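PDB 3FAW: reticulocyte binding protein from Streptococcus agalactiae COH1, which is a cell-surface pullulanase that probably hydrolyses the alpha-1,6 branch linkages of pullulan and related alpha-glucans such as glycogen. Local coordinates for residues Ala221-Glu226 / Ser366-Glu371; Val269-His274 / Ile617-Glu622; Phe456-Asp461 / Ile484-Arg489. All coordinates share one frame; numbering follows the deposited sequence. Where two conformers were deposited one is given.

Interactions 2 and 3 both belong to the closed eight-stranded parallel barrel of the catalytic domain. Interaction 2 joins the first strand to the last, whereas interaction 3 joins the fourth and fifth and the loops that follow them. They meet directly, I270 CD1 packing on I484 CD1 at 3.8 Å. Interaction 1 is also largely buried but lies at the barrel's periphery, its centre about 27 Å from that of interaction 2, where a loop of the N-terminal beta-rich part meets helix 367-381. The chemistry follows position: strand ladders and carboxylates gripped by N-H or O-H donors in 269-274/617-622 and 456-461/484-489, but van der Waals contact with a guanidinium and one bridging water in 221-226/366-371.

Interaction 1 of 3, residues Ala221-Glu226 / Ser366-Glu371; sequences AKSLAE and SARIAE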
ATOM      1  N   ALA A 221       1.169  19.094  -7.360  1.00 14.08           N
ATOM      2  CA  ALA A 221       2.605  19.350  -7.500  1.00 15.59           C
ATOM      3  C   ALA A 221       3.363  18.106  -7.982  1.00 16.53           C
ATOM      4  O   ALA A 221       3.211  17.021  -7.414  1.00 16.77           O
ATOM      5  CB  ALA A 221       3.186  19.839  -6.165  1.00 14.48           C
ATOM      6  N   LYS A 222       4.176  18.279  -9.024  1.00 16.12           N
ATOM      7  CA  LYS A 222       4.926  17.178  -9.634  1.00 16.01           C
ATOM      8  C   LYS A 222       6.310  16.988  -9.014  1.00 15.24           C
ATOM      9  O   LYS A 222       6.951  15.958  -9.227  1.00 16.28           O
ATOM     10  CB  LYS A 222       5.058  17.397 -11.147  1.00 16.35           C
ATOM     11  CG  LYS A 222       3.723  17.567 -11.889  1.00 18.06           C
ATOM     12  CD  LYS A 222       2.792  16.366 -11.708  1.00 15.71           C
ATOM     13  CE  LYS A 222       1.482  16.551 -12.455  1.00 17.93           C
ATOM     14  NZ  LYS A 222       0.685  17.692 -11.917  1.00 16.29           N
ATOM     15  N   SER A 223       6.781  17.990  -8.275  1.00 15.01           N
ATOM     16  CA  SER A 223       7.978  17.850  -7.442  1.00 13.96           C
ATOM     17  C   SER A 223       7.965  18.894  -6.325  1.00 14.06           C
ATOM     18  O   SER A 223       7.036  19.705  -6.232  1.00 13.95           O
ATOM     19  CB  SER A 223       9.265  17.954  -8.276  1.00 14.36           C
ATOM     20  OG  SER A 223      10.389  17.460  -7.548  1.00 10.40           O
ATOM     21  N   LEU A 224       8.988  18.851  -5.473  1.00 11.90           N
ATOM     22  CA  LEU A 224       9.048  19.680  -4.272  1.00 12.20           C
ATOM     23  C   LEU A 224      10.469  20.139  -3.961  1.00 12.14           C
ATOM     24  O   LEU A 224      11.442  19.556  -4.445  1.00 12.22           O
ATOM     25  CB  LEU A 224       8.532  18.903  -3.055  1.00 11.58           C
ATOM     26  CG  LEU A 224       7.167  18.208  -3.101  1.00 12.40           C
ATOM     27  CD1 LEU A 224       7.046  17.245  -1.928  1.00  7.43           C
ATOM     28  CD2 LEU A 224       6.018  19.215  -3.097  1.00  7.85           C
ATOM     29  N   ALA A 225      10.570  21.181  -3.138  1.00 12.78           N
ATOM     30  CA  ALA A 225      11.840  21.593  -2.544  1.00 12.95           C
ATOM     31  C   ALA A 225      12.277  20.553  -1.517  1.00 13.27           C
ATOM     32  O   ALA A 225      11.436  19.862  -0.942  1.00 13.68           O
ATOM     33  CB  ALA A 225      11.704  22.957  -1.881  1.00 11.02           C
ATOM     34  N   GLU A 226      13.587  20.439  -1.299  1.00 13.52           N
ATOM     35  CA  GLU A 226      14.116  19.553  -0.258  1.00 13.96           C
ATOM     36  C   GLU A 226      13.367  19.815   1.050  1.00 13.93           C
ATOM     37  O   GLU A 226      13.142  20.968   1.423  1.00 13.69           O
ATOM     38  CB  GLU A 226      15.639  19.710  -0.083  1.00 14.35           C
ATOM     39  CG  GLU A 226      16.142  21.039   0.523  1.00 14.58           C
ATOM     40  CD  GLU A 226      15.978  22.249  -0.391  1.00  9.99           C
ATOM     41  OE1 GLU A 226      15.696  22.082  -1.597  1.00 12.19           O
ATOM     42  OE2 GLU A 226      16.135  23.382   0.104  1.00 13.16           O
ATOM     43  N   SER A 366      14.099  18.258 -10.205  1.00 12.12           N
ATOM     44  CA  SER A 366      14.028  17.461 -11.426  1.00 12.69           C
ATOM     45  C   SER A 366      14.722  16.103 -11.276  1.00 12.95           C
ATOM     46  O   SER A 366      14.354  15.137 -11.945  1.00 12.03           O
ATOM     47  CB  SER A 366      14.639  18.239 -12.599  1.00 12.63           C
ATOM     48  OG  SER A 366      13.834  19.362 -12.928  1.00 11.63           O
ATOM     49  N   ALA A 367      15.712  16.032 -10.389  1.00 13.47           N
ATOM     50  CA  ALA A 367      16.564  14.846 -10.262  1.00 13.09           C
ATOM     51  C   ALA A 367      15.780  13.575  -9.920  1.00 12.52           C
ATOM     52  O   ALA A 367      15.915  12.567 -10.605  1.00 12.69           O
ATOM     53  CB  ALA A 367      17.653  15.091  -9.230  1.00 13.07           C
ATOM     54  N   ARG A 368      14.953  13.634  -8.878  1.00 12.38           N
ATOM     55  CA  ARG A 368      14.213  12.453  -8.397  1.00 12.09           C
ATOM     56  C   ARG A 368      13.286  11.827  -9.440  1.00 11.96           C
ATOM     57  O   ARG A 368      13.092  10.611  -9.442  1.00 12.71           O
ATOM     58  CB  ARG A 368      13.424  12.782  -7.127  1.00 11.51           C
ATOM     59  CG  ARG A 368      12.358  13.866  -7.316  1.00 13.05           C
ATOM     60  CD  ARG A 368      12.621  15.034  -6.415  1.00 16.97           C
ATOM     61  NE  ARG A 368      11.705  15.147  -5.305  1.00 16.77           N
ATOM     62  CZ  ARG A 368      11.936  15.865  -4.210  1.00 13.78           C
ATOM     63  NH1 ARG A 368      13.080  16.519  -4.029  1.00 17.52           N
ATOM     64  NH2 ARG A 368      11.015  15.910  -3.274  1.00 10.55           N
ATOM     65  N   ILE A 369      12.712  12.659 -10.306  1.00 11.46           N
ATOM     66  CA  ILE A 369      11.888  12.187 -11.414  1.00 11.57           C
ATOM     67  C   ILE A 369      12.762  11.401 -12.394  1.00 11.57           C
ATOM     68  O   ILE A 369      12.395  10.300 -12.828  1.00  9.70           O
ATOM     69  CB  ILE A 369      11.188  13.371 -12.134  1.00 11.50           C
ATOM     70  CG1 ILE A 369      10.158  14.015 -11.200  1.00 14.34           C
ATOM     71  CG2 ILE A 369      10.522  12.906 -13.440  1.00 11.87           C
ATOM     72  CD1 ILE A 369       9.532  15.293 -11.743  1.00 12.52           C
ATOM     73  N   ALA A 370      13.920  11.970 -12.724  1.00 10.96           N
ATOM     74  CA  ALA A 370      14.895  11.309 -13.590  1.00 10.85           C
ATOM     75  C   ALA A 370      15.464  10.037 -12.941  1.00 11.13           C
ATOM     76  O   ALA A 370      15.666   9.025 -13.609  1.00 11.28           O
ATOM     77  CB  ALA A 370      16.022  12.275 -13.940  1.00 10.18           C
ATOM     78  N   GLU A 371      15.710  10.096 -11.635  1.00 11.58           N
ATOM     79  CA  GLU A 371      16.276   8.962 -10.902  1.00 11.31           C
ATOM     80  C   GLU A 371      15.321   7.765 -10.769  1.00 12.55           C
ATOM     81  O   GLU A 371      15.762   6.621 -10.862  1.00 12.67           O
ATOM     82  CB  GLU A 371      16.731   9.409  -9.516  1.00 11.85           C
ATOM     83  CG  GLU A 371      17.942  10.325  -9.529  1.00 12.43           C
ATOM     84  CD  GLU A 371      18.128  11.043  -8.210  1.00 16.37           C
ATOM     85  OE1 GLU A 371      17.195  11.750  -7.775  1.00 16.14           O
ATOM     86  OE2 GLU A 371      19.203  10.895  -7.602  1.00 17.65           O
TER
HETATM   87  O   HOH W   1      11.057  17.131  -1.053  1.00  5.58           O
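The guanidinium of R368 lies flat against the backbone of 221-226, with S223 OG and L224 O over one of its faces. L224 O sits 3.3 Å above the guanidinium plane and off toward its rim, over the flat side and not in line with an N-H. S223 OG approaches the neck of the group, 3.5 Å from R368 NE, but at an angle too poor for a hydrogen bond; its own polar partner is the carbonyl of P365. R368 gets there from the crowded position between backbone N and carbonyl carbon (chi1 62°), and further bends at chi2 and chi3 lay its chain alongside S223. CB of L224 touches NH2 at 3.9 Å. One residue further along the helix, I369 sends CD1 to within 3.7 Å of K222 O, an apolar tip set against a carbonyl. At the guanidinium edge, in plane, a water accepts from R368 NH2 and donates to A225 O at 2.8 Å; NH2 also bonds to L354 O. The contact thereby joins helix 367-381 of the catalytic barrel to the loop between strands 212-216 and 241-242 of the N-terminal part. Its chemistry implies a division of labour: the N-H bonds of NH2 go to the water and L354, while the loop meets the guanidinium face by van der Waals contact, probably with mild electrostatic attraction to L224 O, and the hydrogen-bonded link between the segments runs through the water.

Interaction 2 of 3, residues Val269-His274 / Ile617-Glu622; sequences VIYEAH and IHSGQE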
ATOM      1  N   VAL A 269       4.767 -12.775  -9.580  1.00 13.91           N
ATOM      2  CA  VAL A 269       5.491 -13.128  -8.360  1.00 13.45           C
ATOM      3  C   VAL A 269       6.098 -11.840  -7.814  1.00 12.17           C
ATOM      4  O   VAL A 269       7.116 -11.363  -8.312  1.00 10.01           O
ATOM      5  CB  VAL A 269       6.580 -14.181  -8.628  1.00 14.12           C
ATOM      6  CG1 VAL A 269       7.295 -14.555  -7.338  1.00 14.35           C
ATOM      7  CG2 VAL A 269       5.966 -15.413  -9.284  1.00 13.36           C
ATOM      8  N   ILE A 270       5.452 -11.277  -6.793  1.00 12.50           N
ATOM      9  CA  ILE A 270       5.749  -9.920  -6.326  1.00 12.66           C
ATOM     10  C   ILE A 270       6.762  -9.941  -5.181  1.00 13.27           C
ATOM     11  O   ILE A 270       6.674 -10.770  -4.273  1.00 14.46           O
ATOM     12  CB  ILE A 270       4.448  -9.189  -5.883  1.00 13.74           C
ATOM     13  CG1 ILE A 270       3.480  -9.067  -7.066  1.00 14.89           C
ATOM     14  CG2 ILE A 270       4.753  -7.806  -5.296  1.00 11.41           C
ATOM     15  CD1 ILE A 270       2.106  -8.502  -6.699  1.00 14.07           C
ATOM     16  N   TYR A 271       7.715  -9.013  -5.240  1.00 12.79           N
ATOM     17  CA  TYR A 271       8.783  -8.889  -4.251  1.00 12.56           C
ATOM     18  C   TYR A 271       8.700  -7.505  -3.603  1.00 12.48           C
ATOM     19  O   TYR A 271       8.891  -6.495  -4.284  1.00 10.94           O
ATOM     20  CB  TYR A 271      10.135  -9.085  -4.945  1.00 12.99           C
ATOM     21  CG  TYR A 271      11.338  -9.124  -4.025  1.00 13.08           C
ATOM     22  CD1 TYR A 271      11.711 -10.303  -3.384  1.00 13.63           C
ATOM     23  CD2 TYR A 271      12.117  -7.984  -3.816  1.00 10.63           C
ATOM     24  CE1 TYR A 271      12.824 -10.342  -2.543  1.00 13.66           C
ATOM     25  CE2 TYR A 271      13.223  -8.011  -2.978  1.00 11.97           C
ATOM     26  CZ  TYR A 271      13.576  -9.192  -2.348  1.00 15.03           C
ATOM     27  OH  TYR A 271      14.674  -9.215  -1.520  1.00 13.40           O
ATOM     28  N   GLU A 272       8.411  -7.462  -2.298  1.00 12.93           N
ATOM     29  CA  GLU A 272       8.197  -6.192  -1.583  1.00 12.67           C
ATOM     30  C   GLU A 272       9.457  -5.661  -0.894  1.00 13.21           C
ATOM     31  O   GLU A 272       9.908  -6.228   0.103  1.00 12.97           O
ATOM     32  CB  GLU A 272       7.073  -6.335  -0.550  1.00 12.27           C
ATOM     33  CG  GLU A 272       6.639  -4.999   0.086  1.00 11.29           C
ATOM     34  CD  GLU A 272       5.927  -5.162   1.421  1.00 10.20           C
ATOM     35  OE1 GLU A 272       6.252  -6.105   2.170  1.00  9.44           O
ATOM     36  OE2 GLU A 272       5.044  -4.335   1.730  1.00 10.67           O
ATOM     37  N   ALA A 273       9.987  -4.549  -1.409  1.00 12.63           N
ATOM     38  CA  ALA A 273      11.193  -3.912  -0.863  1.00 11.20           C
ATOM     39  C   ALA A 273      11.019  -2.413  -0.572  1.00 11.47           C
ATOM     40  O   ALA A 273      10.287  -1.702  -1.267  1.00 11.29           O
ATOM     41  CB  ALA A 273      12.368  -4.119  -1.820  1.00 12.02           C
ATOM     42  N   HIS A 274      11.706  -1.955   0.471  1.00 12.16           N
ATOM     43  CA  HIS A 274      11.852  -0.537   0.799  1.00 11.35           C
ATOM     44  C   HIS A 274      13.196  -0.054   0.216  1.00 11.60           C
ATOM     45  O   HIS A 274      14.213  -0.740   0.339  1.00  9.42           O
ATOM     46  CB  HIS A 274      11.835  -0.393   2.322  1.00 11.34           C
ATOM     47  CG  HIS A 274      11.751   1.014   2.819  1.00  9.16           C
ATOM     48  ND1 HIS A 274      12.839   1.860   2.852  1.00 11.51           N
ATOM     49  CD2 HIS A 274      10.720   1.706   3.359  1.00 10.36           C
ATOM     50  CE1 HIS A 274      12.474   3.021   3.367  1.00 11.20           C
ATOM     51  NE2 HIS A 274      11.194   2.954   3.684  1.00  9.11           N
ATOM     52  N   ILE A 617       6.096 -12.251  -1.995  1.00 12.92           N
ATOM     53  CA  ILE A 617       7.267 -12.516  -1.164  1.00 12.81           C
ATOM     54  C   ILE A 617       7.778 -11.212  -0.549  1.00 12.35           C
ATOM     55  O   ILE A 617       7.980 -10.224  -1.253  1.00 13.10           O
ATOM     56  CB  ILE A 617       8.408 -13.169  -1.992  1.00 12.94           C
ATOM     57  CG1 ILE A 617       7.964 -14.524  -2.562  1.00 14.24           C
ATOM     58  CG2 ILE A 617       9.670 -13.336  -1.150  1.00 14.76           C
ATOM     59  CD1 ILE A 617       7.690 -15.596  -1.515  1.00 13.04           C
ATOM     60  N   HIS A 618       7.974 -11.210   0.767  1.00 11.86           N
ATOM     61  CA  HIS A 618       8.581 -10.070   1.460  1.00 11.79           C
ATOM     62  C   HIS A 618      10.089 -10.067   1.231  1.00 11.32           C
ATOM     63  O   HIS A 618      10.727 -11.112   1.310  1.00 13.28           O
ATOM     64  CB  HIS A 618       8.278 -10.147   2.962  1.00 12.18           C
ATOM     65  CG  HIS A 618       8.943  -9.077   3.778  1.00 10.80           C
ATOM     66  ND1 HIS A 618       9.750  -9.154   4.860  1.00 14.22           N
ATOM     67  CD2 HIS A 618       8.786  -7.733   3.517  1.00 11.97           C
ATOM     68  CE1 HIS A 618      10.070  -7.870   5.226  1.00 13.37           C
ATOM     69  NE2 HIS A 618       9.478  -7.032   4.397  1.00 14.20           N
ATOM     70  N   SER A 619      10.667  -8.900   0.953  1.00 11.81           N
ATOM     71  CA  SER A 619      12.116  -8.814   0.776  1.00 11.05           C
ATOM     72  C   SER A 619      12.817  -9.347   2.018  1.00 11.39           C
ATOM     73  O   SER A 619      12.567  -8.876   3.128  1.00  9.83           O
ATOM     74  CB  SER A 619      12.564  -7.380   0.494  1.00 12.48           C
ATOM     75  OG  SER A 619      13.968  -7.296   0.352  1.00 10.99           O
ATOM     76  N   GLY A 620      13.674 -10.345   1.818  1.00 10.97           N
ATOM     77  CA  GLY A 620      14.370 -11.007   2.914  1.00 11.73           C
ATOM     78  C   GLY A 620      13.737 -12.322   3.336  1.00 13.10           C
ATOM     79  O   GLY A 620      14.358 -13.115   4.048  1.00 13.50           O
ATOM     80  N   GLN A 621      12.493 -12.549   2.912  1.00 14.71           N
ATOM     81  CA  GLN A 621      11.804 -13.815   3.168  1.00 14.75           C
ATOM     82  C   GLN A 621      12.557 -14.972   2.509  1.00 13.66           C
ATOM     83  O   GLN A 621      12.504 -16.104   2.987  1.00 13.19           O
ATOM     84  CB  GLN A 621      10.359 -13.746   2.656  1.00 15.73           C
ATOM     85  CG  GLN A 621       9.457 -14.916   3.058  1.00 13.82           C
ATOM     86  CD  GLN A 621       8.050 -14.778   2.491  1.00 14.58           C
ATOM     87  OE1 GLN A 621       7.510 -13.675   2.401  1.00 14.75           O
ATOM     88  NE2 GLN A 621       7.453 -15.902   2.099  1.00 13.65           N
ATOM     89  N   GLU A 622      13.259 -14.675   1.416  1.00 14.40           N
ATOM     90  CA  GLU A 622      14.054 -15.678   0.702  1.00 14.21           C
ATOM     91  C   GLU A 622      15.274 -16.195   1.479  1.00 13.78           C
ATOM     92  O   GLU A 622      15.698 -17.316   1.241  1.00 14.93           O
ATOM     93  CB  GLU A 622      14.486 -15.168  -0.689  1.00 13.85           C
ATOM     94  CG  GLU A 622      15.604 -14.115  -0.714  1.00 14.71           C
ATOM     95  CD  GLU A 622      15.100 -12.682  -0.614  1.00 16.61           C
ATOM     96  OE1 GLU A 622      14.029 -12.446  -0.001  1.00 13.68           O
ATOM     97  OE2 GLU A 622      15.789 -11.785  -1.147  1.00 16.71           O
TER
HETATM   98  O   HOH W   2       9.997  -4.773   2.599  1.00  8.72           O
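Y271 pairs with I617, and E272 with H618, where the parallel (beta/alpha)8 barrel closes: strand 269-273 is the first of its eight strands and 614-618 the last. Three backbone bonds form the seam. I617 N donates to I270 O at 2.8 Å, E272 N to I617 O, and S619 N to E272 O; the first two run nearly along the C=O axis, whereas S619 N is tilted 31° from the carbonyl plane of E272. I617 O also receives the CA-H of Y271. E272 O has a second donor, a water that accepts only weakly from H618 NE2.

Beyond the ladder the chain turns through a type II beta turn, H618 to Q621, with G620 at a backbone conformation (phi 99°) suited to glycine. Q621 N bonds to H618 O, and H618 N is taken up by the side chain of Q621 through OE1 at 3.0 Å. G620 N goes to E622 OE1, meeting it on the syn side but well out of the carboxylate plane, by 35°.

The phenol of Y271, with CG anti to the backbone N, reaches across to this turn. The E622 carboxylate stands at the ring's edge, and OE2 takes the tyrosine proton on its syn lone pair; Y304 OH is a further partner of OE2. E272 lies on the other face of the sheet. Its OE2 is bonded to H573 ND1, while OE1 comes up to the edge of the H618 ring, 3.3 Å from CD2. The phenol oxygen lies between S619 OG, from the turn, and E622 OE2, from just after it, each 2.8 Å from Y271 OH.

Interaction 3 of 3, residues Phe456-Asp461 / Ile484-Arg489; sequences FDMMGD and IGEGWR
E486 turns its CG anti to the carbonyl carbon (chi1 -67°) and stays extended at chi2, which carries its carboxylate back across the strand ends to the backbone N of M458. OE1 takes that N-H at 3.0 Å on its anti lone pair, in a nearly straight bond. M458 itself has left-handed backbone angles, a kink that follows D457. With CG anti to the backbone N, the carboxylate of D457 runs beside that of E486 and points the same way, OD1 only 3.2 Å from E486 OE1. No direct bond joins these two acceptors; D457 OD1 is held by a salt bridge to R455, and OD2 by N393 ND2. The indole of W488 lies against E486 CB on one face, and its NE1 reaches E486 OE2 in a weak bond.

One step back along the strands, F456 N donates to I484 O at 2.8 Å and E486 N to F456 O. Further along, E486 O receives weak bonds from M459 N and G460 N, and the CA-H of G460 points straight at W488 O, 3.4 Å away. A water joins W488 O to G460 N, again weakly on the G460 side. Two carboxylates side by side at the C-terminal ends of adjacent barrel strands, 453-456 and 482-485, are typical of the alpha-amylase family active site, consistent with D457 as nucleophile and E486 as general acid/base.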
ATOM      1  N   PHE A 456      -2.476  -0.882  -2.926  1.00 10.71           N
ATOM      2  CA  PHE A 456      -3.218   0.083  -2.120  1.00 11.28           C
ATOM      3  C   PHE A 456      -3.154  -0.235  -0.622  1.00 10.60           C
ATOM      4  O   PHE A 456      -3.522  -1.322  -0.187  1.00  8.59           O
ATOM      5  CB  PHE A 456      -4.680   0.152  -2.560  1.00 12.79           C
ATOM      6  CG  PHE A 456      -4.884   0.803  -3.903  1.00 14.13           C
ATOM      7  CD1 PHE A 456      -4.941   2.186  -4.016  1.00 17.43           C
ATOM      8  CD2 PHE A 456      -5.044   0.034  -5.051  1.00 14.82           C
ATOM      9  CE1 PHE A 456      -5.138   2.790  -5.255  1.00 16.99           C
ATOM     10  CE2 PHE A 456      -5.242   0.628  -6.289  1.00 12.87           C
ATOM     11  CZ  PHE A 456      -5.289   2.005  -6.393  1.00 16.85           C
ATOM     12  N   ASP A 457      -2.677   0.736   0.151  1.00 10.56           N
ATOM     13  CA  ASP A 457      -2.656   0.647   1.600  1.00 10.72           C
ATOM     14  C   ASP A 457      -4.079   0.849   2.118  1.00 11.97           C
ATOM     15  O   ASP A 457      -4.784   1.765   1.678  1.00 11.33           O
ATOM     16  CB  ASP A 457      -1.723   1.715   2.178  1.00 10.55           C
ATOM     17  CG  ASP A 457      -1.410   1.489   3.644  1.00 11.63           C
ATOM     18  OD1 ASP A 457      -0.723   0.499   3.983  1.00 11.85           O
ATOM     19  OD2 ASP A 457      -1.845   2.316   4.462  1.00 15.74           O
ATOM     20  N   MET A 458      -4.497  -0.018   3.038  1.00 12.97           N
ATOM     21  CA  MET A 458      -5.836   0.033   3.623  0.50 13.81           C
ATOM     22  C   MET A 458      -6.897   0.340   2.564  1.00 13.33           C
ATOM     23  O   MET A 458      -7.694   1.276   2.699  1.00 13.55           O
ATOM     24  CB  MET A 458      -5.867   1.054   4.760  0.50 13.77           C
ATOM     25  CG  MET A 458      -4.885   0.722   5.876  0.50 15.78           C
ATOM     26  SD  MET A 458      -5.119   1.696   7.370  0.50 17.25           S
ATOM     27  CE  MET A 458      -6.707   1.092   7.934  0.50 18.07           C
ATOM     28  N   MET A 459      -6.904  -0.477   1.509  1.00 12.43           N
ATOM     29  CA  MET A 459      -7.832  -0.306   0.392  0.50 11.43           C
ATOM     30  C   MET A 459      -9.292  -0.337   0.860  1.00 11.91           C
ATOM     31  O   MET A 459     -10.162   0.268   0.236  1.00 10.20           O
ATOM     32  CB  MET A 459      -7.590  -1.391  -0.663  0.50 11.42           C
ATOM     33  CG  MET A 459      -8.205  -1.092  -2.018  0.50 10.38           C
ATOM     34  SD  MET A 459      -7.619  -2.209  -3.309  0.50  7.22           S
ATOM     35  CE  MET A 459      -8.207  -3.779  -2.674  0.50  3.42           C
ATOM     36  N   GLY A 460      -9.543  -1.039   1.964  1.00 11.12           N
ATOM     37  CA  GLY A 460     -10.878  -1.154   2.549  1.00 11.89           C
ATOM     38  C   GLY A 460     -11.471   0.131   3.109  1.00 10.78           C
ATOM     39  O   GLY A 460     -12.662   0.181   3.397  1.00  9.34           O
ATOM     40  N   ASP A 461     -10.641   1.158   3.278  1.00 10.37           N
ATOM     41  CA  ASP A 461     -11.120   2.499   3.623  1.00 11.51           C
ATOM     42  C   ASP A 461     -11.840   3.174   2.457  1.00 12.45           C
ATOM     43  O   ASP A 461     -12.635   4.094   2.664  1.00 13.19           O
ATOM     44  CB  ASP A 461      -9.949   3.402   4.054  1.00 12.30           C
ATOM     45  CG  ASP A 461      -9.553   3.208   5.503  1.00 13.25           C
ATOM     46  OD1 ASP A 461      -9.940   2.190   6.107  1.00 14.33           O
ATOM     47  OD2 ASP A 461      -8.840   4.086   6.039  1.00 20.59           O
ATOM     48  N   ILE A 484      -3.225  -4.621  -6.570  1.00 10.34           N
ATOM     49  CA  ILE A 484      -3.526  -5.361  -5.353  1.00 11.35           C
ATOM     50  C   ILE A 484      -3.697  -4.377  -4.191  1.00 11.60           C
ATOM     51  O   ILE A 484      -3.386  -3.193  -4.320  1.00 11.54           O
ATOM     52  CB  ILE A 484      -2.421  -6.395  -5.027  1.00 11.43           C
ATOM     53  CG1 ILE A 484      -1.112  -5.693  -4.652  1.00 12.87           C
ATOM     54  CG2 ILE A 484      -2.182  -7.323  -6.215  1.00 10.94           C
ATOM     55  CD1 ILE A 484      -0.011  -6.632  -4.222  1.00 12.76           C
ATOM     56  N   GLY A 485      -4.196  -4.860  -3.060  1.00 11.93           N
ATOM     57  CA  GLY A 485      -4.308  -4.011  -1.877  1.00 12.03           C
ATOM     58  C   GLY A 485      -4.741  -4.734  -0.626  1.00 12.18           C
ATOM     59  O   GLY A 485      -5.245  -5.852  -0.683  1.00 11.11           O
ATOM     60  N   GLU A 486      -4.536  -4.081   0.514  1.00 13.45           N
ATOM     61  CA  GLU A 486      -5.061  -4.571   1.779  1.00 14.60           C
ATOM     62  C   GLU A 486      -6.571  -4.377   1.810  1.00 14.68           C
ATOM     63  O   GLU A 486      -7.050  -3.257   1.972  1.00 15.85           O
ATOM     64  CB  GLU A 486      -4.445  -3.818   2.951  1.00 16.12           C
ATOM     65  CG  GLU A 486      -2.970  -4.066   3.157  1.00 14.77           C
ATOM     66  CD  GLU A 486      -2.429  -3.261   4.316  1.00 15.84           C
ATOM     67  OE1 GLU A 486      -2.667  -2.026   4.352  1.00 12.65           O
ATOM     68  OE2 GLU A 486      -1.771  -3.865   5.192  1.00 12.94           O
ATOM     69  N   GLY A 487      -7.311  -5.473   1.666  1.00 13.58           N
ATOM     70  CA  GLY A 487      -8.766  -5.432   1.693  1.00 13.13           C
ATOM     71  C   GLY A 487      -9.364  -5.692   3.064  1.00 12.15           C
ATOM     72  O   GLY A 487     -10.380  -6.378   3.172  1.00 12.75           O
ATOM     73  N   TRP A 488      -8.753  -5.142   4.113  1.00 12.26           N
ATOM     74  CA  TRP A 488      -9.279  -5.319   5.467  1.00 12.54           C
ATOM     75  C   TRP A 488     -10.603  -4.566   5.580  1.00 11.78           C
ATOM     76  O   TRP A 488     -10.786  -3.527   4.951  1.00 10.98           O
ATOM     77  CB  TRP A 488      -8.301  -4.827   6.547  1.00 12.77           C
ATOM     78  CG  TRP A 488      -6.856  -5.225   6.359  1.00 12.91           C
ATOM     79  CD1 TRP A 488      -5.766  -4.420   6.534  1.00 12.50           C
ATOM     80  CD2 TRP A 488      -6.344  -6.505   5.955  1.00 13.38           C
ATOM     81  NE1 TRP A 488      -4.615  -5.113   6.275  1.00 13.22           N
ATOM     82  CE2 TRP A 488      -4.935  -6.395   5.914  1.00 12.08           C
ATOM     83  CE3 TRP A 488      -6.934  -7.733   5.628  1.00 12.12           C
ATOM     84  CZ2 TRP A 488      -4.106  -7.466   5.563  1.00 12.02           C
ATOM     85  CZ3 TRP A 488      -6.108  -8.797   5.273  1.00 13.38           C
ATOM     86  CH2 TRP A 488      -4.709  -8.653   5.242  1.00 13.48           C
ATOM     87  N   ARG A 489     -11.527  -5.101   6.372  1.00 13.00           N
ATOM     88  CA  ARG A 489     -12.837  -4.473   6.568  1.00 12.39           C
ATOM     89  C   ARG A 489     -12.733  -3.300   7.536  1.00 12.52           C
ATOM     90  O   ARG A 489     -13.006  -3.431   8.733  1.00 13.59           O
ATOM     91  CB  ARG A 489     -13.851  -5.504   7.065  1.00 12.90           C
ATOM     92  CG  ARG A 489     -14.093  -6.618   6.070  1.00 12.35           C
ATOM     93  CD  ARG A 489     -14.929  -7.740   6.651  1.00 14.27           C
ATOM     94  NE  ARG A 489     -15.006  -8.858   5.713  1.00 14.32           N
ATOM     95  CZ  ARG A 489     -14.102  -9.831   5.601  1.00 16.88           C
ATOM     96  NH1 ARG A 489     -13.025  -9.876   6.382  1.00 21.30           N
ATOM     97  NH2 ARG A 489     -14.284 -10.786   4.700  1.00 16.91           N
TER
HETATM   98  O   HOH W   3      -8.486  -1.816   4.608  1.00 10.83           O